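Long-range contacts in RagA protein (Porphyromonas gingivalis, PDB 6SLN), which probably carries oligopeptides across the outer membrane as the TonB-dependent transporter of the RagAB complex, working together with the lipoprotein RagB: residues I268-A272 / P292-N296; L152-S156 / N641-G645. All blocks are in the same frame, centred on the assembly; numbering follows the deposited sequence.

Contact 1: I268-A272 / P292-N296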
loop_
_atom_site.group_PDB
_atom_site.type_symbol
_atom_site.label_atom_id
_atom_site.label_comp_id
_atom_site.label_asym_id
_atom_site.label_seq_id
_atom_site.Cartn_x
_atom_site.Cartn_y
_atom_site.Cartn_z
ATOM N N ILE A 268 27.919 -38.242 8.895
ATOM C CA ILE A 268 27.219 -37.043 9.355
ATOM C C ILE A 268 28.217 -35.988 9.807
ATOM O O ILE A 268 28.050 -34.802 9.500
ATOM C CB ILE A 268 26.200 -37.374 10.466
ATOM C CG1 ILE A 268 25.139 -38.348 9.942
ATOM C CG2 ILE A 268 25.537 -36.103 10.989
ATOM C CD1 ILE A 268 24.151 -38.864 11.000
ATOM N N LEU A 269 29.279 -36.392 10.528
ATOM C CA LEU A 269 30.271 -35.406 10.950
ATOM C C LEU A 269 30.950 -34.767 9.747
ATOM O O LEU A 269 31.172 -33.553 9.732
ATOM C CB LEU A 269 31.314 -36.025 11.882
ATOM C CG LEU A 269 30.929 -35.986 13.360
ATOM C CD1 LEU A 269 31.811 -36.906 14.140
ATOM C CD2 LEU A 269 31.001 -34.606 13.934
ATOM N N ALA A 270 31.262 -35.560 8.715
ATOM C CA ALA A 270 31.967 -35.010 7.559
ATOM C C ALA A 270 31.098 -34.034 6.783
ATOM O O ALA A 270 31.597 -33.040 6.242
ATOM C CB ALA A 270 32.434 -36.130 6.641
ATOM N N GLY A 271 29.799 -34.307 6.709
ATOM C CA GLY A 271 28.904 -33.450 5.973
ATOM C C GLY A 271 28.548 -32.185 6.698
ATOM O O GLY A 271 28.121 -31.216 6.057
ATOM N N ALA A 272 28.706 -32.181 8.020
ATOM C CA ALA A 272 28.501 -30.962 8.788
ATOM C C ALA A 272 29.703 -30.038 8.673
ATOM O O ALA A 272 29.548 -28.837 8.431
ATOM C CB ALA A 272 28.227 -31.294 10.252
ATOM N N PRO A 292 27.719 -28.513 15.753
ATOM C CA PRO A 292 26.308 -28.789 15.432
ATOM C C PRO A 292 25.964 -30.270 15.426
ATOM O O PRO A 292 24.788 -30.633 15.598
ATOM C CB PRO A 292 26.148 -28.180 14.036
ATOM C CG PRO A 292 27.485 -28.297 13.442
ATOM C CD PRO A 292 28.469 -28.071 14.567
ATOM N N VAL A 293 26.944 -31.139 15.219
ATOM C CA VAL A 293 26.754 -32.579 15.309
ATOM C C VAL A 293 27.544 -33.060 16.514
ATOM O O VAL A 293 28.767 -32.898 16.566
ATOM C CB VAL A 293 27.200 -33.296 14.029
ATOM C CG1 VAL A 293 27.166 -34.809 14.238
ATOM C CG2 VAL A 293 26.327 -32.881 12.884
ATOM N N ASP A 294 26.841 -33.651 17.477
ATOM C CA ASP A 294 27.423 -34.093 18.744
ATOM C C ASP A 294 26.718 -35.383 19.168
ATOM O O ASP A 294 25.576 -35.367 19.635
ATOM C CB ASP A 294 27.299 -33.004 19.809
ATOM C CG ASP A 294 27.863 -33.429 21.145
ATOM O OD1 ASP A 294 28.460 -34.523 21.239
ATOM O OD2 ASP A 294 27.696 -32.666 22.110
ATOM N N PHE A 295 27.414 -36.501 19.031
ATOM C CA PHE A 295 26.891 -37.787 19.468
ATOM C C PHE A 295 27.158 -38.088 20.939
ATOM O O PHE A 295 26.631 -39.082 21.455
ATOM C CB PHE A 295 27.477 -38.879 18.582
ATOM C CG PHE A 295 27.067 -38.742 17.152
ATOM C CD1 PHE A 295 25.722 -38.828 16.800
ATOM C CD2 PHE A 295 27.999 -38.515 16.168
ATOM C CE1 PHE A 295 25.323 -38.681 15.493
ATOM C CE2 PHE A 295 27.613 -38.370 14.858
ATOM C CZ PHE A 295 26.270 -38.452 14.514
ATOM N N ASN A 296 27.924 -37.244 21.632
ATOM C CA ASN A 296 28.380 -37.555 22.981
ATOM C C ASN A 296 27.559 -36.868 24.047
ATOM O O ASN A 296 27.562 -37.309 25.198
ATOM C CB ASN A 296 29.850 -37.168 23.131
ATOM C CG ASN A 296 30.710 -37.851 22.105
ATOM O OD1 ASN A 296 30.614 -39.065 21.915
ATOM N ND2 ASN A 296 31.521 -37.078 21.402
#
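One turn of helix, residues 268-272, faces an irregular run of chain, residues 292-296, with the backbones closest at Leu-269 and Val-293, 6.3 Å between their CA atoms. No hydrogen bond crosses the gap; the contact is made by apolar side chains. Val-293 sits at its middle: its CG2 lies 3.6 Å from Ala-272 CB and 3.8 Å from Ile-268 CG2, while its CG1 is 3.9 Å from Leu-269 CD2. Ile-268 and Ala-272, one helical turn apart, thus line the same side of the helix and receive the valine. Farther along, Ile-268 CD1 meets the edge of the Phe-295 ring, 4.1 Å from CZ. Asp-294 points away and closes an Asx turn, its OD1 accepting from Asn-296 N at 2.8 Å. In the fold, this joins helix 261-276 to the loop between helices 280-283 and 301-305. Tyr-286 and Tyr-415 pack alongside, and backbone hydrogen bonds tie Pro-292 to Asn-402 and Asp-294 to Tyr-400, linking the loop to a later part of the chain.

Contact 2: L152-S156 / N641-G645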
loop_
_atom_site.group_PDB
_atom_site.type_symbol
_atom_site.label_atom_id
_atom_site.label_comp_id
_atom_site.label_asym_id
_atom_site.label_seq_id
_atom_site.Cartn_x
_atom_site.Cartn_y
_atom_site.Cartn_z
ATOM N N LEU A 152 -23.365 -26.786 11.396
ATOM C CA LEU A 152 -22.242 -27.430 10.726
ATOM C C LEU A 152 -21.499 -26.496 9.765
ATOM O O LEU A 152 -20.600 -26.951 9.050
ATOM C CB LEU A 152 -22.737 -28.669 9.975
ATOM C CG LEU A 152 -23.516 -29.683 10.800
ATOM C CD1 LEU A 152 -23.707 -30.922 9.964
ATOM C CD2 LEU A 152 -22.773 -30.021 12.066
ATOM N N GLY A 153 -21.849 -25.206 9.728
ATOM C CA GLY A 153 -21.225 -24.261 8.814
ATOM C C GLY A 153 -21.085 -22.864 9.387
ATOM O O GLY A 153 -19.975 -22.407 9.685
ATOM N N ALA A 154 -22.212 -22.178 9.538
ATOM C CA ALA A 154 -22.230 -20.874 10.181
ATOM C C ALA A 154 -21.514 -20.942 11.525
ATOM O O ALA A 154 -21.606 -21.936 12.249
ATOM C CB ALA A 154 -23.676 -20.400 10.367
ATOM N N SER A 155 -20.770 -19.886 11.836
ATOM C CA SER A 155 -20.083 -19.809 13.112
ATOM C C SER A 155 -21.042 -20.007 14.278
ATOM O O SER A 155 -22.225 -19.655 14.210
ATOM C CB SER A 155 -19.399 -18.463 13.259
ATOM O OG SER A 155 -19.325 -18.129 14.629
ATOM N N SER A 156 -20.507 -20.574 15.364
ATOM C CA SER A 156 -21.218 -20.732 16.628
ATOM C C SER A 156 -20.778 -19.712 17.662
ATOM O O SER A 156 -21.186 -19.801 18.826
ATOM C CB SER A 156 -21.041 -22.151 17.185
ATOM O OG SER A 156 -21.228 -23.126 16.167
ATOM N N ASN A 641 -29.291 -16.977 12.599
ATOM C CA ASN A 641 -27.849 -17.073 12.533
ATOM C C ASN A 641 -27.448 -16.792 11.098
ATOM O O ASN A 641 -28.028 -17.364 10.168
ATOM C CB ASN A 641 -27.341 -18.455 12.983
ATOM C CG ASN A 641 -25.801 -18.528 13.012
ATOM O OD1 ASN A 641 -25.118 -17.521 12.829
ATOM N ND2 ASN A 641 -25.266 -19.710 13.221
ATOM N N SER A 642 -26.469 -15.900 10.919
ATOM C CA SER A 642 -26.037 -15.524 9.577
ATOM C C SER A 642 -24.536 -15.297 9.522
ATOM O O SER A 642 -24.040 -14.693 8.557
ATOM C CB SER A 642 -26.738 -14.268 9.098
ATOM O OG SER A 642 -26.749 -13.314 10.139
ATOM N N GLU A 643 -23.806 -15.756 10.535
ATOM C CA GLU A 643 -22.359 -15.601 10.556
ATOM C C GLU A 643 -21.764 -16.500 9.483
ATOM O O GLU A 643 -21.268 -17.595 9.745
ATOM C CB GLU A 643 -21.786 -15.932 11.925
ATOM C CG GLU A 643 -21.648 -14.744 12.827
ATOM C CD GLU A 643 -21.289 -13.478 12.097
ATOM O OE1 GLU A 643 -20.309 -13.493 11.306
ATOM O OE2 GLU A 643 -21.999 -12.466 12.326
ATOM N N ILE A 644 -21.797 -16.019 8.250
ATOM C CA ILE A 644 -21.078 -16.643 7.156
ATOM C C ILE A 644 -20.329 -15.554 6.395
ATOM O O ILE A 644 -20.335 -14.387 6.782
ATOM C CB ILE A 644 -22.017 -17.412 6.220
ATOM C CG1 ILE A 644 -23.005 -16.416 5.600
ATOM C CG2 ILE A 644 -22.733 -18.508 6.998
ATOM C CD1 ILE A 644 -23.908 -17.029 4.540
ATOM N N GLY A 645 -19.686 -15.952 5.302
ATOM C CA GLY A 645 -19.033 -14.996 4.431
ATOM C C GLY A 645 -19.984 -13.913 3.950
ATOM O O GLY A 645 -21.197 -13.954 4.157
#
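Ala-154 lays its methyl group against Asn-641 and Ile-644, with CB 3.3 Å from Asn-641 ND2 and 4.0 Å from Ile-644 CG2. Ala-154 CA also makes a CA-H...O contact with Glu-643 O at 3.4 Å. Glu-643 O also accepts a hydrogen bond from Ser-155 N, 3.1 Å away, and in the reverse direction Asn-641 ND2 donates to Ser-155 O at 3.2 Å. Asn-641 works in two directions: OD1 accepts a hydrogen bond from Glu-643 N at 3.2 Å, forming an Asx turn, and ND2 also reaches Glu-678. Glu-643, the centre of an inverse gamma turn, turns its carbonyl to the other loop, while its carboxylate leads away to a salt bridge with Arg-198. Beyond the pair, Ala-154 is hydrogen-bonded through its backbone to Leu-711 of strand 696-715. The two segments belong to different domains: 152-156 to the plug and 641-645 to the end of barrel strand 627-641 and the loop that follows it. This is part of the plug-to-barrel interface of a TonB-dependent transporter, whose plug is lodged inside the barrel.

In the fold
Both contacts are largely buried, yet they lie on opposite sides of the chain's centre, about 53 Å apart between centres. Contact 2 is the more central, about 16 Å from the chain centre, whereas contact 1 lies about 42 Å out, in a helical insertion between barrel strands 218-230 and 309-322. They share no elements. Contact 1 is local, its segments 20 residues apart at their closest ends; contact 2 spans 485 residues and joins two domains, and contact 1 is nested inside the loop that contact 2 closes. The chemistry differs accordingly: a helix and a loop meet through apolar side chains in one, while two loops exchange hydrogen bonds in the other.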